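Local structure of TetR family transcriptional regulator (Mycobacterium smegmatis, 5XS9) at residues 74-77 / 78-82; 104-107 / 108-112; 141-144 / 145-149. The protein probably binds DNA as a dimeric transcriptional regulator of the TetR family and is thought to control genes of biotin metabolism. All coordinates share one frame; numbering follows the deposited sequence.

Interaction 1 of 3, residues 74-77 / 78-82; sequences QIHE and SCRAL
Arg80 reaches back along its helix to Glu77 and His76, one turn earlier. Its CB and CG both lie on the carbonyl oxygen of His76, with CG 3.4 Å from His76 O. CG is anti to the carbonyl carbon of Arg80 (chi1 -73°), and the chain bends at chi3 (-69°), which folds the guanidinium back over the preceding turn. CD and NE continue past the same oxygen, with Arg80 NE 3.8 Å from His76 O. His76 O then sits over the centre of one guanidinium face, and Glu77 N lies over the same face nearer the rim. At the tip the two terminal nitrogens part. Arg80 NH1 rests against His76 CB at 3.6 Å. NH2 donates to the carboxylate of Glu77, and Arg80 NH2 to Glu77 OE1 is a very short 2.5 Å salt bridge. The oxygen lies in the guanidinium plane but is met on its anti side, somewhat out of the carboxylate plane. Only NH2 and OE1 are bonded, and the two planes stand 79° apart.

This is an i to i+3 ion pair on helix 71-87, in the ligand-binding type of C-terminal domain found in TetR regulators. The backbone beneath is regular alpha-helix: Arg80 N donates to His76 O at 3.0 Å. The His76 side chain leads off the turn, and its NE2 is hydrogen-bonded to Gln179 of helix 170-186.

Where Cys79 faces helix 129-155, Ile75 CG2 meets Cys79 SG at 4.1 Å, and Cys79 also packs on Val136 and Val140 of that helix. On a further side, Ser78 OG binds a water at 2.7 Å. The same water donates a longer bond to Gln74 O, the carbonyl that accepts from Ser78 N at 2.9 Å.

Interaction 2 of 3, residues 104-107 / 108-112; sequences QSVV and ITEIV
Ser105 OG accepts a hydrogen bond from Ile108 N at 3.1 Å, and the bond is nearly straight, with an N-H...O angle of 166°. With chi1 at 169°, Ser105 OG lies beside its own carbonyl carbon and faces the first turn of the helix. The CG2 methyl of Ile108 lies against it, 3.4 Å from Ser105 OG. A water bridges the first turn: it donates to Ser105 O and is hydrogen-bonded to Thr109 OG1 at 2.7 Å.

One turn on, Val107 CG1 packs on Ile111 CD1 at 3.8 Å. Val106 CG1 lies 3.6 Å from Glu110 OE2, the aliphatic branch crossing beside the carboxylate. The other carboxylate oxygen, OE1, forms a salt bridge with Arg63.

In the second shell, Asp56 of helix 47-58 positions the cap. Its OD1 is hydrogen-bonded to Ser105 OG and Val107 N, and its OD2 to Val106 N. These bonds serve amides at the helix start that have no acceptor in a preceding turn. The arrangement is a serine N-cap at the beginning of helix 106-122, tied by an aspartate to helix 47-58, earlier in the chain of the TetR fold.

Interaction 3 of 3, residues 141-144 / 145-149; sequences LGFT and VDEQS
Helix 129-155 is one of the long helices of the TetR-type C-terminal domain, and here one of its turns faces both its own subunit and the second one. Phe143 and Glu147 meet across that turn. The carboxylate oxygen Glu147 OE1 comes to the edge of the phenyl ring, near its plane, 3.4 Å from Phe143 CE2. Ring and carboxylate planes are 87° apart. This puts the negative oxygen by the C-H rim, which is the electropositive part of the ring, and not over the pi face. Four residues apart, both leave the same side of the helix. Phe143 CG points away from its amide nitrogen (chi1 -179°), and the extended Glu147 brings its carboxylate level with the ring edge. The second carboxylate oxygen, OE2, forms a salt bridge with Arg83 of helix 71-87, which helps fix the carboxylate beside the ring.

One face of the Phe143 ring has a water above its centre. That water donates to Phe143 O at 2.8 Å and, over a longer 3.3 Å, to Asp146 OD2. The same Asp146 oxygen is salt-bridged to Arg150. Phe143 O also accepts from Glu147 N at 2.9 Å, so two donors hold this carbonyl.

Val145 O likewise has two donors. Ser149 OG binds it at 2.8 Å, and Ser149 N approaches from the opposite face of the carbonyl plane. Val145 CG2 is pressed close to Leu141 O, at 3.0 Å.

Outside the turn, Gln148 bonds to Ala93 N and Leu86 O. The Phe143 ring meets Phe174 of its own chain and Tyr138 of the second subunit. The turn lies among helices 71-87, 92-101 and 170-186 of its own subunit and the second subunit.

How the interactions relate
The three contacts follow one another along the chain, each on or at the start of one helix of the C-terminal domain: interaction 1 on helix 71-87, interaction 2 at the start of helix 106-122, interaction 3 on helix 129-155. Their centres lie about 14 Å (1 and 2), 16 Å (1 and 3) and 18 Å (2 and 3) apart. Interactions 1 and 2 touch through Leu82 CD1 and Ile108 CD1, 4.2 Å apart. Interaction 3 touches neither (nearest atoms about 5 Å). Helix 129-155 still packs on both other helices. Interaction 2 is tied to helix 47-58, while interaction 3 meets the second subunit, so the contacts run from that helix, through 71-87, to the dimer contact.

Interaction 1 of 3, residues 74-77 / 78-82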
loop_
_atom_site.group_PDB
_atom_site.type_symbol
_atom_site.label_atom_id
_atom_site.label_comp_id
_atom_site.label_asym_id
_atom_site.label_seq_id
_atom_site.Cartn_x
_atom_site.Cartn_y
_atom_site.Cartn_z
ATOM N N GLN A 74 -1.842 4.279 22.711
ATOM C CA GLN A 74 -0.620 3.805 22.122
ATOM C C GLN A 74 -0.688 3.528 20.597
ATOM O O GLN A 74 0.292 3.790 19.841
ATOM C CB GLN A 74 -0.168 2.476 22.758
ATOM C CG GLN A 74 0.189 2.577 24.266
ATOM C CD GLN A 74 0.431 1.232 24.905
ATOM O OE1 GLN A 74 0.957 0.306 24.302
ATOM N NE2 GLN A 74 0.029 1.126 26.175
ATOM N N ILE A 75 -1.780 2.894 20.176
ATOM C CA ILE A 75 -1.934 2.603 18.756
ATOM C C ILE A 75 -2.054 3.925 18.002
ATOM O O ILE A 75 -1.375 4.138 17.004
ATOM C CB ILE A 75 -3.154 1.756 18.517
ATOM C CG1 ILE A 75 -2.819 0.327 19.022
ATOM C CG2 ILE A 75 -3.479 1.770 17.016
ATOM C CD1 ILE A 75 -3.995 -0.493 19.119
ATOM N N HIS A 76 -2.894 4.803 18.502
ATOM C CA HIS A 76 -3.036 6.111 17.842
ATOM C C HIS A 76 -1.686 6.814 17.725
ATOM O O HIS A 76 -1.327 7.299 16.658
ATOM C CB HIS A 76 -4.139 6.995 18.504
ATOM C CG HIS A 76 -5.537 6.544 18.181
ATOM N ND1 HIS A 76 -6.129 6.780 16.943
ATOM C CD2 HIS A 76 -6.483 5.923 18.935
ATOM C CE1 HIS A 76 -7.353 6.278 16.943
ATOM N NE2 HIS A 76 -7.590 5.751 18.135
ATOM N N GLU A 77 -0.926 6.856 18.818
ATOM C CA GLU A 77 0.300 7.651 18.881
ATOM C C GLU A 77 1.331 7.070 17.978
ATOM O O GLU A 77 1.942 7.771 17.135
ATOM C CB GLU A 77 0.797 7.790 20.365
ATOM C CG GLU A 77 1.861 8.823 20.593
ATOM C CD GLU A 77 1.341 10.288 20.597
ATOM O OE1 GLU A 77 0.123 10.551 20.579
ATOM O OE2 GLU A 77 2.188 11.200 20.646
ATOM N N SER A 78 1.500 5.736 18.003
ATOM C CA SER A 78 2.433 5.095 17.107
ATOM C C SER A 78 2.143 5.242 15.626
ATOM O O SER A 78 3.045 5.416 14.801
ATOM C CB SER A 78 2.628 3.602 17.440
ATOM O OG SER A 78 3.331 3.550 18.692
ATOM N N CYS A 79 0.884 5.118 15.259
ATOM C CA CYS A 79 0.519 5.158 13.852
ATOM C C CYS A 79 0.631 6.590 13.326
ATOM O O CYS A 79 1.030 6.766 12.214
ATOM C CB CYS A 79 -0.938 4.670 13.733
ATOM S SG CYS A 79 -0.961 2.815 13.926
ATOM N N ARG A 80 0.208 7.586 14.117
ATOM C CA ARG A 80 0.363 8.985 13.684
ATOM C C ARG A 80 1.820 9.294 13.480
ATOM O O ARG A 80 2.198 9.901 12.462
ATOM C CB ARG A 80 -0.206 9.992 14.685
ATOM C CG ARG A 80 -1.704 10.094 14.789
ATOM C CD ARG A 80 -2.082 11.290 15.673
ATOM N NE ARG A 80 -1.727 11.093 17.089
ATOM C CZ ARG A 80 -2.575 10.744 18.078
ATOM N NH1 ARG A 80 -3.901 10.527 17.862
ATOM N NH2 ARG A 80 -2.080 10.558 19.321
ATOM N N ALA A 81 2.680 8.836 14.391
ATOM C CA ALA A 81 4.120 9.179 14.250
ATOM C C ALA A 81 4.668 8.489 13.043
ATOM O O ALA A 81 5.500 9.046 12.312
ATOM C CB ALA A 81 4.921 8.786 15.482
ATOM N N LEU A 82 4.187 7.268 12.778
ATOM C CA LEU A 82 4.648 6.554 11.623
ATOM C C LEU A 82 4.208 7.235 10.303
ATOM O O LEU A 82 5.012 7.437 9.399
ATOM C CB LEU A 82 4.193 5.077 11.699
ATOM C CG LEU A 82 4.402 4.300 10.426
ATOM C CD1 LEU A 82 5.856 4.109 10.029
ATOM C CD2 LEU A 82 3.743 2.944 10.555
HETATM O O HOH W 1 2.969 2.273 21.024
#

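Interaction 2 of 3, residues 104-107 / 108-112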
loop_
_atom_site.group_PDB
_atom_site.type_symbol
_atom_site.label_atom_id
_atom_site.label_comp_id
_atom_site.label_asym_id
_atom_site.label_seq_id
_atom_site.Cartn_x
_atom_site.Cartn_y
_atom_site.Cartn_z
ATOM N N GLN A 104 14.082 -5.666 5.396
ATOM C CA GLN A 104 15.325 -4.894 5.521
ATOM C C GLN A 104 15.243 -3.659 6.402
ATOM O O GLN A 104 16.261 -2.975 6.576
ATOM C CB GLN A 104 15.839 -4.510 4.133
ATOM C CG GLN A 104 16.214 -5.699 3.280
ATOM C CD GLN A 104 17.652 -6.192 3.487
ATOM O OE1 GLN A 104 18.384 -5.627 4.208
ATOM N NE2 GLN A 104 18.015 -7.263 2.831
ATOM N N SER A 105 14.079 -3.385 6.985
ATOM C CA SER A 105 13.904 -2.257 7.923
ATOM C C SER A 105 13.769 -2.823 9.334
ATOM O O SER A 105 12.827 -3.524 9.635
ATOM C CB SER A 105 12.660 -1.422 7.599
ATOM O OG SER A 105 12.299 -0.468 8.623
ATOM N N VAL A 106 14.700 -2.428 10.202
ATOM C CA VAL A 106 14.679 -2.759 11.623
ATOM C C VAL A 106 13.627 -1.923 12.351
ATOM O O VAL A 106 12.966 -2.401 13.257
ATOM C CB VAL A 106 16.107 -2.523 12.231
ATOM C CG1 VAL A 106 16.110 -2.658 13.751
ATOM C CG2 VAL A 106 17.072 -3.533 11.610
ATOM N N VAL A 107 13.456 -0.665 11.990
ATOM C CA VAL A 107 12.543 0.117 12.729
ATOM C C VAL A 107 11.099 -0.349 12.540
ATOM O O VAL A 107 10.321 -0.350 13.477
ATOM C CB VAL A 107 12.715 1.604 12.429
ATOM C CG1 VAL A 107 11.724 2.410 13.220
ATOM C CG2 VAL A 107 14.150 2.060 12.815
ATOM N N ILE A 108 10.708 -0.698 11.329
ATOM C CA ILE A 108 9.311 -1.123 11.145
ATOM C C ILE A 108 9.027 -2.394 11.968
ATOM O O ILE A 108 7.972 -2.530 12.558
ATOM C CB ILE A 108 8.972 -1.292 9.623
ATOM C CG1 ILE A 108 7.460 -1.340 9.454
ATOM C CG2 ILE A 108 9.634 -2.515 9.050
ATOM C CD1 ILE A 108 6.850 0.036 9.623
ATOM N N THR A 109 10.009 -3.286 12.073
ATOM C CA THR A 109 9.898 -4.520 12.867
ATOM C C THR A 109 9.707 -4.131 14.352
ATOM O O THR A 109 8.828 -4.657 15.040
ATOM C CB THR A 109 11.166 -5.368 12.690
ATOM O OG1 THR A 109 11.257 -5.741 11.327
ATOM C CG2 THR A 109 11.129 -6.653 13.551
ATOM N N GLU A 110 10.476 -3.150 14.822
ATOM C CA GLU A 110 10.264 -2.634 16.156
ATOM C C GLU A 110 8.831 -2.047 16.335
ATOM O O GLU A 110 8.245 -2.191 17.386
ATOM C CB GLU A 110 11.247 -1.526 16.542
ATOM C CG GLU A 110 12.684 -1.983 16.645
ATOM C CD GLU A 110 13.662 -0.808 16.822
ATOM O OE1 GLU A 110 13.224 0.351 17.077
ATOM O OE2 GLU A 110 14.881 -1.080 16.703
ATOM N N ILE A 111 8.324 -1.325 15.349
ATOM C CA ILE A 111 7.002 -0.725 15.506
ATOM C C ILE A 111 5.916 -1.787 15.592
ATOM O O ILE A 111 5.001 -1.671 16.389
ATOM C CB ILE A 111 6.741 0.341 14.390
ATOM C CG1 ILE A 111 7.615 1.599 14.694
ATOM C CG2 ILE A 111 5.248 0.706 14.371
ATOM C CD1 ILE A 111 7.914 2.396 13.437
ATOM N N VAL A 112 6.034 -2.819 14.776
ATOM C CA VAL A 112 5.128 -3.920 14.814
ATOM C C VAL A 112 5.115 -4.631 16.179
ATOM O O VAL A 112 4.061 -4.878 16.748
ATOM C CB VAL A 112 5.537 -4.950 13.728
ATOM C CG1 VAL A 112 4.947 -6.339 13.957
ATOM C CG2 VAL A 112 5.164 -4.435 12.370
HETATM O O HOH W 2 13.898 -6.152 10.989
#

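Interaction 3 of 3, residues 141-144 / 145-149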
loop_
_atom_site.group_PDB
_atom_site.type_symbol
_atom_site.label_atom_id
_atom_site.label_comp_id
_atom_site.label_asym_id
_atom_site.label_seq_id
_atom_site.Cartn_x
_atom_site.Cartn_y
_atom_site.Cartn_z
ATOM N N LEU A 141 0.232 1.742 5.919
ATOM C CA LEU A 141 0.932 1.771 4.662
ATOM C C LEU A 141 0.083 1.928 3.407
ATOM O O LEU A 141 0.453 2.691 2.487
ATOM C CB LEU A 141 1.916 0.561 4.530
ATOM C CG LEU A 141 2.985 0.416 5.582
ATOM C CD1 LEU A 141 3.630 -0.964 5.368
ATOM C CD2 LEU A 141 3.967 1.544 5.513
ATOM N N GLY A 142 -1.038 1.239 3.320
ATOM C CA GLY A 142 -1.957 1.407 2.170
ATOM C C GLY A 142 -2.521 2.837 2.145
ATOM O O GLY A 142 -2.570 3.510 1.104
ATOM N N PHE A 143 -2.913 3.306 3.300
ATOM C CA PHE A 143 -3.472 4.668 3.426
ATOM C C PHE A 143 -2.465 5.680 2.941
ATOM O O PHE A 143 -2.778 6.515 2.107
ATOM C CB PHE A 143 -3.870 4.976 4.851
ATOM C CG PHE A 143 -4.476 6.345 5.047
ATOM C CD1 PHE A 143 -5.856 6.480 5.114
ATOM C CD2 PHE A 143 -3.690 7.460 5.099
ATOM C CE1 PHE A 143 -6.466 7.688 5.288
ATOM C CE2 PHE A 143 -4.290 8.733 5.267
ATOM C CZ PHE A 143 -5.674 8.829 5.398
ATOM N N THR A 144 -1.257 5.564 3.422
ATOM C CA THR A 144 -0.225 6.581 3.221
ATOM C C THR A 144 0.438 6.489 1.837
ATOM O O THR A 144 0.723 7.528 1.268
ATOM C CB THR A 144 0.826 6.579 4.334
ATOM O OG1 THR A 144 0.174 6.599 5.634
ATOM C CG2 THR A 144 1.679 7.774 4.202
ATOM N N VAL A 145 0.610 5.287 1.252
ATOM C CA VAL A 145 0.983 5.190 -0.123
ATOM C C VAL A 145 -0.048 5.898 -0.997
ATOM O O VAL A 145 0.316 6.604 -1.930
ATOM C CB VAL A 145 1.161 3.693 -0.583
ATOM C CG1 VAL A 145 1.360 3.619 -2.085
ATOM C CG2 VAL A 145 2.353 3.036 0.147
ATOM N N ASP A 146 -1.329 5.681 -0.746
ATOM C CA ASP A 146 -2.361 6.247 -1.567
ATOM C C ASP A 146 -2.362 7.791 -1.419
ATOM O O ASP A 146 -2.384 8.529 -2.420
ATOM C CB ASP A 146 -3.688 5.679 -1.131
ATOM C CG ASP A 146 -4.886 6.250 -1.912
ATOM O OD1 ASP A 146 -5.197 5.756 -2.969
ATOM O OD2 ASP A 146 -5.540 7.184 -1.439
ATOM N N GLU A 147 -2.268 8.256 -0.178
ATOM C CA GLU A 147 -2.253 9.714 0.140
ATOM C C GLU A 147 -1.075 10.460 -0.529
ATOM O O GLU A 147 -1.215 11.485 -1.177
ATOM C CB GLU A 147 -2.246 9.889 1.653
ATOM C CG GLU A 147 -2.138 11.324 2.151
ATOM C CD GLU A 147 -2.076 11.384 3.670
ATOM O OE1 GLU A 147 -1.541 10.464 4.344
ATOM O OE2 GLU A 147 -2.560 12.370 4.181
ATOM N N GLN A 148 0.085 9.886 -0.437
ATOM C CA GLN A 148 1.294 10.483 -0.954
ATOM C C GLN A 148 1.390 10.407 -2.467
ATOM O O GLN A 148 1.838 11.371 -3.105
ATOM C CB GLN A 148 2.454 9.846 -0.200
ATOM C CG GLN A 148 3.818 10.342 -0.486
ATOM C CD GLN A 148 4.787 9.814 0.548
ATOM O OE1 GLN A 148 4.933 8.583 0.733
ATOM N NE2 GLN A 148 5.472 10.725 1.215
ATOM N N SER A 149 0.917 9.325 -3.094
ATOM C CA SER A 149 0.801 9.359 -4.487
ATOM C C SER A 149 -0.099 10.503 -4.946
ATOM O O SER A 149 0.214 11.165 -5.919
ATOM C CB SER A 149 0.144 8.105 -5.064
ATOM O OG SER A 149 0.920 7.064 -4.628
HETATM O O HOH W 3 -5.165 7.994 1.704
#